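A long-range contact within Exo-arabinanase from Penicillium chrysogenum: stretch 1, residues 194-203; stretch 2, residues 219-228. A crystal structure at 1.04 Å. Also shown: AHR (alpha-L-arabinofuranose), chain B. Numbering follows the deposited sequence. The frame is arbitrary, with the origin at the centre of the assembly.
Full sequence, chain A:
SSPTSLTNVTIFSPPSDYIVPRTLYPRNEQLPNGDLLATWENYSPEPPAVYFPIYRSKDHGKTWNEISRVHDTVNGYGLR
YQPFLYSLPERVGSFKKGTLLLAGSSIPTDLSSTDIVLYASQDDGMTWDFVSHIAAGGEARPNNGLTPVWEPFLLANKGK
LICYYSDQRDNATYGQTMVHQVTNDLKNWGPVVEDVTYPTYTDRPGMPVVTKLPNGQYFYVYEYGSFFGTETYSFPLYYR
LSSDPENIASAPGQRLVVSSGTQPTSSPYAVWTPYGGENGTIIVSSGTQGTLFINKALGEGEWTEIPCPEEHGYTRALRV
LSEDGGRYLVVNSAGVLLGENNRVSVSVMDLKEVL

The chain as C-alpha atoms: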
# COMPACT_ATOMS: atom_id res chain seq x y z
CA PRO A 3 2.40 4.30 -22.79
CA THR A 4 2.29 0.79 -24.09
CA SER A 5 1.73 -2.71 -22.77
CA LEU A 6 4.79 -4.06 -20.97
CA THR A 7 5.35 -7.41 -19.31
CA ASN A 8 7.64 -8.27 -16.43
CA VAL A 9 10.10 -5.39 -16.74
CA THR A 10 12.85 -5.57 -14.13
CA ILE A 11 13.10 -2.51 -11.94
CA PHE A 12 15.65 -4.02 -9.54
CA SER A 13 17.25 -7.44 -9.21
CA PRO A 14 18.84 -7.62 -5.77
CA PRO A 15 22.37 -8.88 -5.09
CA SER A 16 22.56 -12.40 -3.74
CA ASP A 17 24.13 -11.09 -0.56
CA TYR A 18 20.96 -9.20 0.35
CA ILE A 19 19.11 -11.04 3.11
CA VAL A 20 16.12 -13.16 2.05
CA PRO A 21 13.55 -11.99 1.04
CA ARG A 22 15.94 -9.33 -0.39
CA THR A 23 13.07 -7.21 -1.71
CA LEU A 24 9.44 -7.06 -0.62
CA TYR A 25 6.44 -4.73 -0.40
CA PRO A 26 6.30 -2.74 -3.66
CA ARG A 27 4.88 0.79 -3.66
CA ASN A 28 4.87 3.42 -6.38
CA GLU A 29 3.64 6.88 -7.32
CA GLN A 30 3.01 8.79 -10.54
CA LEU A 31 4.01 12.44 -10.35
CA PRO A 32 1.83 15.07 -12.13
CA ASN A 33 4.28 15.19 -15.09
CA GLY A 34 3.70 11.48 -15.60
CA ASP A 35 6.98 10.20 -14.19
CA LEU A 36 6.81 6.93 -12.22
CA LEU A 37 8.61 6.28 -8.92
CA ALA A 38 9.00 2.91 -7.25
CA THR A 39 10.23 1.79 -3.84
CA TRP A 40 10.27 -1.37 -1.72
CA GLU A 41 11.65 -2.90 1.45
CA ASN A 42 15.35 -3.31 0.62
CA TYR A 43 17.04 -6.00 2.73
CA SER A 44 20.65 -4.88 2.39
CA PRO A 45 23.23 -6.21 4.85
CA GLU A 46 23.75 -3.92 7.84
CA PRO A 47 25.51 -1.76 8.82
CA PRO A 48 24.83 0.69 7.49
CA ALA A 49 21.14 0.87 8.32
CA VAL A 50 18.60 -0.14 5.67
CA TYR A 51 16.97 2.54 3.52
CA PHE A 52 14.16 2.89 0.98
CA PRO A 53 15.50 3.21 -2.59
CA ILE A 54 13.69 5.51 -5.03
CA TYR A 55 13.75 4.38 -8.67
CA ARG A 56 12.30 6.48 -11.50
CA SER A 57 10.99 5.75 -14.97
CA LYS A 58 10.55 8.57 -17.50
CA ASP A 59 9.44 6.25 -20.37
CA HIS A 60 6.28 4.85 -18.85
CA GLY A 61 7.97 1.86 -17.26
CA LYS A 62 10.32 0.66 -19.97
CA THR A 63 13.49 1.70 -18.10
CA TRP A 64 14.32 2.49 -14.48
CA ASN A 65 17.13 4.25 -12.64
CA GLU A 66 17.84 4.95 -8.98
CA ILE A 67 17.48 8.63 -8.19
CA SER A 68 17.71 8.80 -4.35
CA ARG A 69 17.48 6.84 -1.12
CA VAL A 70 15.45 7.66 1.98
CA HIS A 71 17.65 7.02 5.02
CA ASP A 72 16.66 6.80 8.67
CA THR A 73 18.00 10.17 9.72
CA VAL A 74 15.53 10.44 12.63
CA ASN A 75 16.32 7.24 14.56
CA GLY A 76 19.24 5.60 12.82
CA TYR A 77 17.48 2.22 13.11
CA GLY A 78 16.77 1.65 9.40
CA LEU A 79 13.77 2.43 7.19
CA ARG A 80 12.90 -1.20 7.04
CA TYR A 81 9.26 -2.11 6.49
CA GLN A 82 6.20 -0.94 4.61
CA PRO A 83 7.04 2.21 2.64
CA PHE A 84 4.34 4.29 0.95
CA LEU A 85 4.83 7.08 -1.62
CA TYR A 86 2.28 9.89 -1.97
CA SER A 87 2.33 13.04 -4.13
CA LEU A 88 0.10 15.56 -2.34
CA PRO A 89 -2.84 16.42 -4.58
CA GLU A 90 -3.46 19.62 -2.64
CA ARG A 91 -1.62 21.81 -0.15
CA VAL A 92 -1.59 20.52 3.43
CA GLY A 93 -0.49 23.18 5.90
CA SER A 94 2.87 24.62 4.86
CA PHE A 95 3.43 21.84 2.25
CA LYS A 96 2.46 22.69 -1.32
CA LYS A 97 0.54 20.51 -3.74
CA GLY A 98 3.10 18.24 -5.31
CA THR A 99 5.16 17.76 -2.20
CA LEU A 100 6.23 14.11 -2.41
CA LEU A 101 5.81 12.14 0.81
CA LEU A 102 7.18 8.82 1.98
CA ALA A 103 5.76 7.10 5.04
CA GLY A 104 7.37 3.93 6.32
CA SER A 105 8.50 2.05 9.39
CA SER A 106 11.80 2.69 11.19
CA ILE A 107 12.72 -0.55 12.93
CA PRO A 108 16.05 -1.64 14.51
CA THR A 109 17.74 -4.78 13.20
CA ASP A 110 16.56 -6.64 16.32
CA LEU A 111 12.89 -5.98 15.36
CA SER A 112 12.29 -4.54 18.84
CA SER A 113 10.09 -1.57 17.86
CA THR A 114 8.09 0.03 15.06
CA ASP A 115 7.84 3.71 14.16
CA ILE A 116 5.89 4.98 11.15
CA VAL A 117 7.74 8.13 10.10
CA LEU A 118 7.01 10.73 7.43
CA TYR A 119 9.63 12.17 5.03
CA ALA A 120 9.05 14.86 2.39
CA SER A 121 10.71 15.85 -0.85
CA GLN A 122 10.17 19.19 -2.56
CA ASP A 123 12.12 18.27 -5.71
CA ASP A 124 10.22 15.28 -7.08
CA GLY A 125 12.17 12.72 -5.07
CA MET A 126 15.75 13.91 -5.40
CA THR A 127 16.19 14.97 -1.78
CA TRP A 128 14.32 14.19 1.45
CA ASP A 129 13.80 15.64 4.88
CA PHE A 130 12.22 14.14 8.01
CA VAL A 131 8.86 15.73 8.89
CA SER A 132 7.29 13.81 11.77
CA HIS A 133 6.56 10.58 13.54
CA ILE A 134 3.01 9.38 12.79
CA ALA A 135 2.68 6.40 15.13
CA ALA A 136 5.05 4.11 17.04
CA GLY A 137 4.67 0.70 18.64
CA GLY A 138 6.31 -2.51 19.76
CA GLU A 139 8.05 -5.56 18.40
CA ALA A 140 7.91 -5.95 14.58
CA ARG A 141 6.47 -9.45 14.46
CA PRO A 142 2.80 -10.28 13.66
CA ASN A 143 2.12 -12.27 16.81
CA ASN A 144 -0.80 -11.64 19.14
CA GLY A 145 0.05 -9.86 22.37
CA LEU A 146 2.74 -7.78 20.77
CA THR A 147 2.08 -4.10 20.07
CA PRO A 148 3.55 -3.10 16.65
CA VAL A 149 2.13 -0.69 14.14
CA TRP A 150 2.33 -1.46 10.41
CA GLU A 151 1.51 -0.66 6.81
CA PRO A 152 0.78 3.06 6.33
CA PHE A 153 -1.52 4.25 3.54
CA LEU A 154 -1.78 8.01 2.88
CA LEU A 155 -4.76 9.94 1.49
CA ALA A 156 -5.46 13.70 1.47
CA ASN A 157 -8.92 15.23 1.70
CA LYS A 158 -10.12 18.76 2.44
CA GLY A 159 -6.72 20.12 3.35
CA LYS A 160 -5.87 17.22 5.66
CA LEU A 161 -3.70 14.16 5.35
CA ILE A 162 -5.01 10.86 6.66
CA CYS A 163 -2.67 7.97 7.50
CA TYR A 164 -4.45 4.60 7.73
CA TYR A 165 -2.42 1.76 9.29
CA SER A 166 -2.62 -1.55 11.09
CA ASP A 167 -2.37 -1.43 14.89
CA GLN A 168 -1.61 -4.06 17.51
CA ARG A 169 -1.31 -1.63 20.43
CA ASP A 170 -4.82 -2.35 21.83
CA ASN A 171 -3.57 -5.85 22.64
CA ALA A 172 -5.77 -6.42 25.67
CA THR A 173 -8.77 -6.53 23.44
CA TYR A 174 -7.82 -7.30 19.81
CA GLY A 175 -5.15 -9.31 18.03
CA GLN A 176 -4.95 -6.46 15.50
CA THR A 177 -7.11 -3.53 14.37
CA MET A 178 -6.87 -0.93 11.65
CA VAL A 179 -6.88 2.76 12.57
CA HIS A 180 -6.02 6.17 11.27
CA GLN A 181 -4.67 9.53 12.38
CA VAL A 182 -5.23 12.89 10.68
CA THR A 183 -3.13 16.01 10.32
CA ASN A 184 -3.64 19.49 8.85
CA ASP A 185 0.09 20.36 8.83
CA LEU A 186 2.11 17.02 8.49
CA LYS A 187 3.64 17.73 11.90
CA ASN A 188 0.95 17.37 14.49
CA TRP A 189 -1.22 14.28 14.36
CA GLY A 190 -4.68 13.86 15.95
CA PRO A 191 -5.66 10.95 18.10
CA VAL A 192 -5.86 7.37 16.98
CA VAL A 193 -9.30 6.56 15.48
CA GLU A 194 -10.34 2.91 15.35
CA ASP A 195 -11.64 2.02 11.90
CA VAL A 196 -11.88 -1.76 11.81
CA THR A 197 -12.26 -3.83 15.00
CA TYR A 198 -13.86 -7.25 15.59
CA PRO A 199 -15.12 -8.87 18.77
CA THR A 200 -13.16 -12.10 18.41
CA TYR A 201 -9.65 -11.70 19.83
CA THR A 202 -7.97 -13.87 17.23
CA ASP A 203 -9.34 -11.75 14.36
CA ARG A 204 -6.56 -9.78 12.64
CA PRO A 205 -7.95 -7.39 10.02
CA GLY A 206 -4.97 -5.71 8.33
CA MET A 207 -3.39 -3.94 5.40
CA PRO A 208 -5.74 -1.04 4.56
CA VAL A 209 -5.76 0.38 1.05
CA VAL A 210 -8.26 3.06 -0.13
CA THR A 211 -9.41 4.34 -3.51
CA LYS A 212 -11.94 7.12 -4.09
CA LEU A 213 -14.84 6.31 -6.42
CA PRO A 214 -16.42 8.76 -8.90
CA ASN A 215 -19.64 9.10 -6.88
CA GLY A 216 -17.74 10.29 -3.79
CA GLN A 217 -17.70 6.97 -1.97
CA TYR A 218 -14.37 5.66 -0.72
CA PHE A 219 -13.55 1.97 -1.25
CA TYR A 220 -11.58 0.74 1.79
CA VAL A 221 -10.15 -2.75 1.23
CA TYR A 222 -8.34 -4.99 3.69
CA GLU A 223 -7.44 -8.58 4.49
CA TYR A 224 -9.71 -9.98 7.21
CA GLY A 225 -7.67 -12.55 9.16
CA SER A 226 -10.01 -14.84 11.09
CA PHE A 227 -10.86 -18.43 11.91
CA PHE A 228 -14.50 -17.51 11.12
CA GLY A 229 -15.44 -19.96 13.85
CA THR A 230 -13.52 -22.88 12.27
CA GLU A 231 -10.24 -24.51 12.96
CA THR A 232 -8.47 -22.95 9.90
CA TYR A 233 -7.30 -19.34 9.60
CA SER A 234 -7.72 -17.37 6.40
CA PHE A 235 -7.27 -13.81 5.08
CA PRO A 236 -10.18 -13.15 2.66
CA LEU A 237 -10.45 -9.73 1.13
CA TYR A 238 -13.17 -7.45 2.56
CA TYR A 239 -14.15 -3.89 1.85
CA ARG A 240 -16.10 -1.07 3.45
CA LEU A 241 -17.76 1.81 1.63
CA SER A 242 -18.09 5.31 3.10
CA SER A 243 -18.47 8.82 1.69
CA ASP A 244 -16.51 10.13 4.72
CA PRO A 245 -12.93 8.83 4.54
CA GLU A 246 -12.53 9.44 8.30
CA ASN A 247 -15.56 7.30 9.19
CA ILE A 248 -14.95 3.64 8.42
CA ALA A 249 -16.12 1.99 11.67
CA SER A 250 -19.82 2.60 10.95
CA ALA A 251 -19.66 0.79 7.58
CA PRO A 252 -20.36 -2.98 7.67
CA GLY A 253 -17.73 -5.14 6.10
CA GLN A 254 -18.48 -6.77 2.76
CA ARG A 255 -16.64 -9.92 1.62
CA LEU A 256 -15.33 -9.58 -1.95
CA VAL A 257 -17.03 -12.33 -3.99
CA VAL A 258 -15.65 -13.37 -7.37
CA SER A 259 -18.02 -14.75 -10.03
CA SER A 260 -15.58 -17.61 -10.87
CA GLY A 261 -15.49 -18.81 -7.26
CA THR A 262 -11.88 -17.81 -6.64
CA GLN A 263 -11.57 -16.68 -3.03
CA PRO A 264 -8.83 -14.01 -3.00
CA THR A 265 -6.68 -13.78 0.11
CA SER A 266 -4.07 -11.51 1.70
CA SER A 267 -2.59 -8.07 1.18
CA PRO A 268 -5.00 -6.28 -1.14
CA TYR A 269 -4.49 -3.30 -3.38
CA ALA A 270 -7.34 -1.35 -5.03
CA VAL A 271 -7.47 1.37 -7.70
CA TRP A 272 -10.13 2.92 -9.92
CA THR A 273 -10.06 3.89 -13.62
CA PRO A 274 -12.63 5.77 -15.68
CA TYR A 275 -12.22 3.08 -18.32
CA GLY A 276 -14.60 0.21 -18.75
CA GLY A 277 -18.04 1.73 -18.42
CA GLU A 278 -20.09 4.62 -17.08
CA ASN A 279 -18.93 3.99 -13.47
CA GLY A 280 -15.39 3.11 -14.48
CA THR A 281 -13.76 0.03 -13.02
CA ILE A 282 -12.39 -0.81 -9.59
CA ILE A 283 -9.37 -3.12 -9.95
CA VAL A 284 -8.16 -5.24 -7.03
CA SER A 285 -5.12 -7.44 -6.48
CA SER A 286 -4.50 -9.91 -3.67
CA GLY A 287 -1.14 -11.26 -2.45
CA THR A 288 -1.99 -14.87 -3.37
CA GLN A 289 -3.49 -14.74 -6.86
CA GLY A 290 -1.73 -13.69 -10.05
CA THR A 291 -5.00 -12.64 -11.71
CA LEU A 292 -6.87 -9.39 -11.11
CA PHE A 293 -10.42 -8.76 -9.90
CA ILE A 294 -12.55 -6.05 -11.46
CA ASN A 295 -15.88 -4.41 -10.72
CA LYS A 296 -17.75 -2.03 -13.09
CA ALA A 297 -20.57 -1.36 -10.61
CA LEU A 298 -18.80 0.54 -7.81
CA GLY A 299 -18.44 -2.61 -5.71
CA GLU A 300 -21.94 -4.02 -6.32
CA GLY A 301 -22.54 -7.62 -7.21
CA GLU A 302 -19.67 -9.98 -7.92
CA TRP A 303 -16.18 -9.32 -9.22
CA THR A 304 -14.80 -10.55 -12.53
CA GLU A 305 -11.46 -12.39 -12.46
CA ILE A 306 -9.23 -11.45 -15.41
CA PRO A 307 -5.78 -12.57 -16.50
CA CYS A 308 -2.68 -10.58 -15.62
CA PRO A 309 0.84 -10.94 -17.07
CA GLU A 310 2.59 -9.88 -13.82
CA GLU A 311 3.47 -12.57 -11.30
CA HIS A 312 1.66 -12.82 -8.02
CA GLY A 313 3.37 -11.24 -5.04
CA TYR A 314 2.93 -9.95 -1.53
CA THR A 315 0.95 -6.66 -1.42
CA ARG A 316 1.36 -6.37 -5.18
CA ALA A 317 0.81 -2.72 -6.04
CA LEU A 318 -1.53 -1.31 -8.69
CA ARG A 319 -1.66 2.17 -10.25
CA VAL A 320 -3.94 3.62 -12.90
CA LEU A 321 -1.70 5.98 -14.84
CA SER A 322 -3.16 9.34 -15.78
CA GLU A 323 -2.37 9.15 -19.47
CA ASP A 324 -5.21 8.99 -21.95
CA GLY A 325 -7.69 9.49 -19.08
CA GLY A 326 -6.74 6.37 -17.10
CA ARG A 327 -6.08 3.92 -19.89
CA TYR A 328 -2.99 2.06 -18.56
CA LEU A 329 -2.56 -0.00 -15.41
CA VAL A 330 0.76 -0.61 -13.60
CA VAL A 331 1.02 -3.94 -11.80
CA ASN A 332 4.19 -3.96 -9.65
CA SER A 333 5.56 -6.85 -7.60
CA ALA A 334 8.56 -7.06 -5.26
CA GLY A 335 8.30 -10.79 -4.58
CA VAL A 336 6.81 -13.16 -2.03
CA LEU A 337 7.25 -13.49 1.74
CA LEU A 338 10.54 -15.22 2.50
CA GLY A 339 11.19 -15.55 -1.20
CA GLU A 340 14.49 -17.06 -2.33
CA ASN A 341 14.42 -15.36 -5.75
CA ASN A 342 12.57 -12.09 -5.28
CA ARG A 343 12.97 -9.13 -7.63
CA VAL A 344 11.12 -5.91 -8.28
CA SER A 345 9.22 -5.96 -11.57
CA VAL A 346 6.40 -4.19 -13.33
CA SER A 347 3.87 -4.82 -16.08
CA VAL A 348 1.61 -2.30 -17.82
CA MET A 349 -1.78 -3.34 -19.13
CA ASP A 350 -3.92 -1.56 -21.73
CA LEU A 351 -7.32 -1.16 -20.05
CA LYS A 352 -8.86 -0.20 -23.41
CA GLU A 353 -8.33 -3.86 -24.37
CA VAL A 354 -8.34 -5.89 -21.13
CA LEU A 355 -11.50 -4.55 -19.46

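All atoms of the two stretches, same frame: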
# COMPACT_ATOMS: atom_id res chain seq x y z
N GLU A 194 -10.15 4.30 15.76
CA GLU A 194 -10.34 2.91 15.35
C GLU A 194 -11.28 2.82 14.16
O GLU A 194 -12.39 3.34 14.19
CB GLU A 194 -10.90 2.10 16.51
CG GLU A 194 -10.02 2.12 17.73
CD GLU A 194 -8.83 1.25 17.58
OE1 GLU A 194 -8.69 0.32 16.76
OE2 GLU A 194 -7.94 1.41 18.46
N ASP A 195 -10.85 2.19 13.11
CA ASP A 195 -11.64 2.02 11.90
C ASP A 195 -12.26 0.62 11.79
O ASP A 195 -13.45 0.50 11.48
CB ASP A 195 -10.76 2.33 10.68
CG ASP A 195 -10.48 3.78 10.52
OD1 ASP A 195 -11.30 4.63 10.97
OD2 ASP A 195 -9.41 4.11 9.90
N VAL A 196 -11.43 -0.40 11.97
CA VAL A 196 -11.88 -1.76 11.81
C VAL A 196 -11.45 -2.56 13.06
O VAL A 196 -10.24 -2.74 13.29
CB VAL A 196 -11.39 -2.43 10.53
CG1 VAL A 196 -11.85 -3.88 10.49
CG2 VAL A 196 -11.85 -1.67 9.30
N THR A 197 -12.43 -2.97 13.84
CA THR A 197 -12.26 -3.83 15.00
C THR A 197 -13.29 -4.94 14.94
O THR A 197 -14.40 -4.72 14.43
CB THR A 197 -12.38 -3.08 16.33
OG1 THR A 197 -13.72 -2.74 16.55
CG2 THR A 197 -11.56 -1.79 16.37
N TYR A 198 -12.94 -6.08 15.51
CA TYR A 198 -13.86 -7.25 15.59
C TYR A 198 -13.85 -7.80 17.00
O TYR A 198 -12.85 -7.74 17.72
CB TYR A 198 -13.45 -8.34 14.55
CG TYR A 198 -13.76 -7.91 13.15
CD1 TYR A 198 -15.08 -7.91 12.69
CD2 TYR A 198 -12.81 -7.47 12.24
CE1 TYR A 198 -15.41 -7.50 11.43
CE2 TYR A 198 -13.13 -7.06 10.99
CZ TYR A 198 -14.43 -7.10 10.57
OH TYR A 198 -14.72 -6.67 9.29
N PRO A 199 -14.99 -8.40 17.39
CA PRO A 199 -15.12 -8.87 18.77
C PRO A 199 -14.53 -10.20 19.09
O PRO A 199 -14.67 -10.64 20.23
CB PRO A 199 -16.65 -8.90 18.93
CG PRO A 199 -17.15 -9.22 17.54
CD PRO A 199 -16.25 -8.44 16.64
N THR A 200 -13.90 -10.89 18.14
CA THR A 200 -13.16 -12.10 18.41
C THR A 200 -11.69 -11.78 18.50
O THR A 200 -11.14 -11.22 17.54
CB THR A 200 -13.40 -13.12 17.32
OG1 THR A 200 -14.79 -13.30 17.13
CG2 THR A 200 -12.76 -14.46 17.65
N TYR A 201 -11.03 -12.11 19.62
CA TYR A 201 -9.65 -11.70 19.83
C TYR A 201 -8.70 -12.12 18.72
O TYR A 201 -7.82 -11.36 18.31
CB TYR A 201 -9.18 -12.24 21.21
CG TYR A 201 -7.70 -11.87 21.45
CD1 TYR A 201 -7.39 -10.59 21.88
CD2 TYR A 201 -6.69 -12.81 21.20
CE1 TYR A 201 -6.05 -10.27 22.08
CE2 TYR A 201 -5.36 -12.46 21.40
CZ TYR A 201 -5.05 -11.20 21.84
OH TYR A 201 -3.73 -10.85 22.04
N THR A 202 -8.85 -13.34 18.23
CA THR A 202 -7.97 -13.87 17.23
C THR A 202 -8.19 -13.28 15.84
O THR A 202 -7.37 -13.57 14.94
CB THR A 202 -8.03 -15.41 17.16
OG1 THR A 202 -9.39 -15.77 16.95
CG2 THR A 202 -7.51 -16.06 18.44
N ASP A 203 -9.20 -12.46 15.64
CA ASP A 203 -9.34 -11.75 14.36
C ASP A 203 -8.19 -10.74 14.21
O ASP A 203 -7.84 -10.01 15.15
CB ASP A 203 -10.67 -11.06 14.26
CG ASP A 203 -11.85 -11.96 14.03
OD1 ASP A 203 -11.68 -13.19 13.99
OD2 ASP A 203 -12.98 -11.39 13.85
N PHE A 219 -13.67 3.44 -1.29
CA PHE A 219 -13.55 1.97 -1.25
C PHE A 219 -12.33 1.63 -0.40
O PHE A 219 -11.20 1.90 -0.80
CB PHE A 219 -13.43 1.46 -2.67
CG PHE A 219 -13.30 -0.01 -2.85
CD1 PHE A 219 -14.45 -0.80 -2.99
CD2 PHE A 219 -12.07 -0.66 -2.88
CE1 PHE A 219 -14.33 -2.16 -3.14
CE2 PHE A 219 -11.97 -2.03 -3.05
CZ PHE A 219 -13.11 -2.78 -3.18
N TYR A 220 -12.59 1.10 0.78
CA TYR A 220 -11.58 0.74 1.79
C TYR A 220 -11.45 -0.76 1.79
O TYR A 220 -12.42 -1.43 2.20
CB TYR A 220 -12.04 1.33 3.12
CG TYR A 220 -11.22 1.03 4.35
CD1 TYR A 220 -10.42 2.01 4.93
CD2 TYR A 220 -11.25 -0.20 4.97
CE1 TYR A 220 -9.67 1.74 6.07
CE2 TYR A 220 -10.52 -0.47 6.10
CZ TYR A 220 -9.73 0.49 6.65
OH TYR A 220 -9.05 0.16 7.79
N VAL A 221 -10.34 -1.31 1.35
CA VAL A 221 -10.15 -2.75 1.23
C VAL A 221 -9.08 -3.18 2.23
O VAL A 221 -8.16 -2.44 2.58
CB VAL A 221 -9.80 -3.13 -0.22
CG1 VAL A 221 -8.40 -2.70 -0.64
CG2 VAL A 221 -10.02 -4.63 -0.49
N TYR A 222 -9.24 -4.43 2.69
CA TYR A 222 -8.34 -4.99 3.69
C TYR A 222 -8.39 -6.50 3.62
O TYR A 222 -9.29 -7.10 3.03
CB TYR A 222 -8.74 -4.52 5.07
CG TYR A 222 -10.14 -4.78 5.58
CD1 TYR A 222 -10.42 -5.78 6.49
CD2 TYR A 222 -11.19 -3.96 5.17
CE1 TYR A 222 -11.71 -5.99 6.98
CE2 TYR A 222 -12.47 -4.13 5.68
CZ TYR A 222 -12.72 -5.13 6.58
OH TYR A 222 -14.01 -5.25 7.08
N GLU A 223 -7.36 -7.15 4.22
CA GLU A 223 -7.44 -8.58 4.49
C GLU A 223 -8.10 -8.76 5.83
O GLU A 223 -7.79 -8.04 6.80
CB GLU A 223 -6.06 -9.27 4.44
CG GLU A 223 -5.09 -8.79 5.52
CD GLU A 223 -3.75 -9.48 5.52
OE1 GLU A 223 -3.34 -10.09 4.48
OE2 GLU A 223 -3.09 -9.40 6.60
N TYR A 224 -9.01 -9.71 5.94
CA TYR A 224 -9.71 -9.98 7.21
C TYR A 224 -9.19 -11.35 7.70
O TYR A 224 -9.76 -12.37 7.38
CB TYR A 224 -11.22 -9.88 7.04
CG TYR A 224 -12.02 -10.12 8.28
CD1 TYR A 224 -11.50 -10.36 9.54
CD2 TYR A 224 -13.39 -10.12 8.22
CE1 TYR A 224 -12.24 -10.57 10.65
CE2 TYR A 224 -14.18 -10.41 9.34
CZ TYR A 224 -13.59 -10.63 10.54
OH TYR A 224 -14.38 -10.95 11.61
N GLY A 225 -8.14 -11.32 8.53
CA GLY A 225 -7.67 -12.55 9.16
C GLY A 225 -8.67 -13.01 10.21
O GLY A 225 -9.04 -12.26 11.13
N SER A 226 -9.11 -14.27 10.12
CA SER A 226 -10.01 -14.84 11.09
C SER A 226 -10.02 -16.35 10.91
O SER A 226 -9.78 -16.88 9.82
CB SER A 226 -11.42 -14.30 10.91
OG SER A 226 -12.35 -14.74 11.91
N PHE A 227 -10.42 -17.05 12.00
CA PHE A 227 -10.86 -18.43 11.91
C PHE A 227 -12.28 -18.53 11.39
O PHE A 227 -12.72 -19.64 10.95
CB PHE A 227 -10.81 -19.15 13.28
CG PHE A 227 -9.37 -19.39 13.76
CD1 PHE A 227 -8.59 -20.42 13.18
CD2 PHE A 227 -8.78 -18.62 14.78
CE1 PHE A 227 -7.28 -20.66 13.59
CE2 PHE A 227 -7.51 -18.89 15.19
CZ PHE A 227 -6.76 -19.90 14.62
N PHE A 228 -13.08 -17.48 11.45
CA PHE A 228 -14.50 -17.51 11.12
C PHE A 228 -15.19 -18.67 11.80
O PHE A 228 -16.02 -19.36 11.26
CB PHE A 228 -14.68 -17.58 9.56
CG PHE A 228 -14.14 -16.34 8.91
CD1 PHE A 228 -14.81 -15.13 9.00
CD2 PHE A 228 -12.93 -16.39 8.21
CE1 PHE A 228 -14.30 -13.97 8.42
CE2 PHE A 228 -12.45 -15.24 7.68
CZ PHE A 228 -13.09 -14.02 7.75
O5 AHR B . 3.98 -8.85 8.81
C5 AHR B . 3.03 -7.84 9.31
C4 AHR B . 1.64 -8.40 9.18
O4 AHR B . 1.32 -8.49 7.79
C3 AHR B . 0.58 -7.50 9.80
O3 AHR B . 0.40 -7.84 11.18
C2 AHR B . -0.66 -7.83 8.94
O2 AHR B . -1.54 -6.72 8.77
C1 AHR B . -0.09 -8.34 7.62
O1 AHR B . -0.58 -9.69 7.34
O HOH W 1 -7.74 2.27 8.90
O HOH W 2 -10.76 -15.63 14.62

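At the apolar centre of this contact, the rings of Tyr-198 and Tyr-224 lie in an offset stack, their centroids 4.0 Å apart and their planes only 9° from parallel. The offset brings Tyr-198 CD2 to 3.5 Å from Tyr-224 CE1, close to van der Waals contact. The CA atoms of Tyr-198 and Tyr-224 are 9.7 Å apart, and two long, flat side chains suit a gap of that width, meeting face to face between the backbones. Val-196 extends the apolar patch: its CG2 is 3.7 Å from Tyr-220 CE2, and its CG1 is 4.1 Å from Tyr-222 CE1. A compact branched residue thus touches two rings at once, with CG2 over one face of Tyr-222.

Each tyrosine also carries a hydroxyl that needs a polar partner. Tyr-198 OH and Tyr-222 OH form a hydrogen bond of 2.7 Å, each lying near the plane of the other's ring, so the bond leaves the ring faces free for packing. At Tyr-220 the link is indirect: water 1 lies 2.7 Å from Tyr-220 OH and donates to Asp-195 OD2, also at 2.7 Å.

Asp-203 organises the polar edge. Its two carboxylate oxygens accept separate hydrogen bonds, OD2 from Tyr-224 OH and OD1 from Ser-226 OG, both 2.7 Å long. The small serine fits where the chains come close, the CA atoms of Asp-203 and Ser-226 being 4.5 Å apart, and its OG in turn accepts a 2.9 Å hydrogen bond from Phe-228 N. Nearby, Asp-203 CA makes a CA-H...O contact of 3.3 Å with Gly-225 O. A type I turn from Thr-200 to Asp-203 is closed by a 3.0 Å hydrogen bond from Asp-203 N to Thr-200 O. Outermost, water 2 joins Thr-202 OG1, Asp-203 OD1 and Phe-227 N.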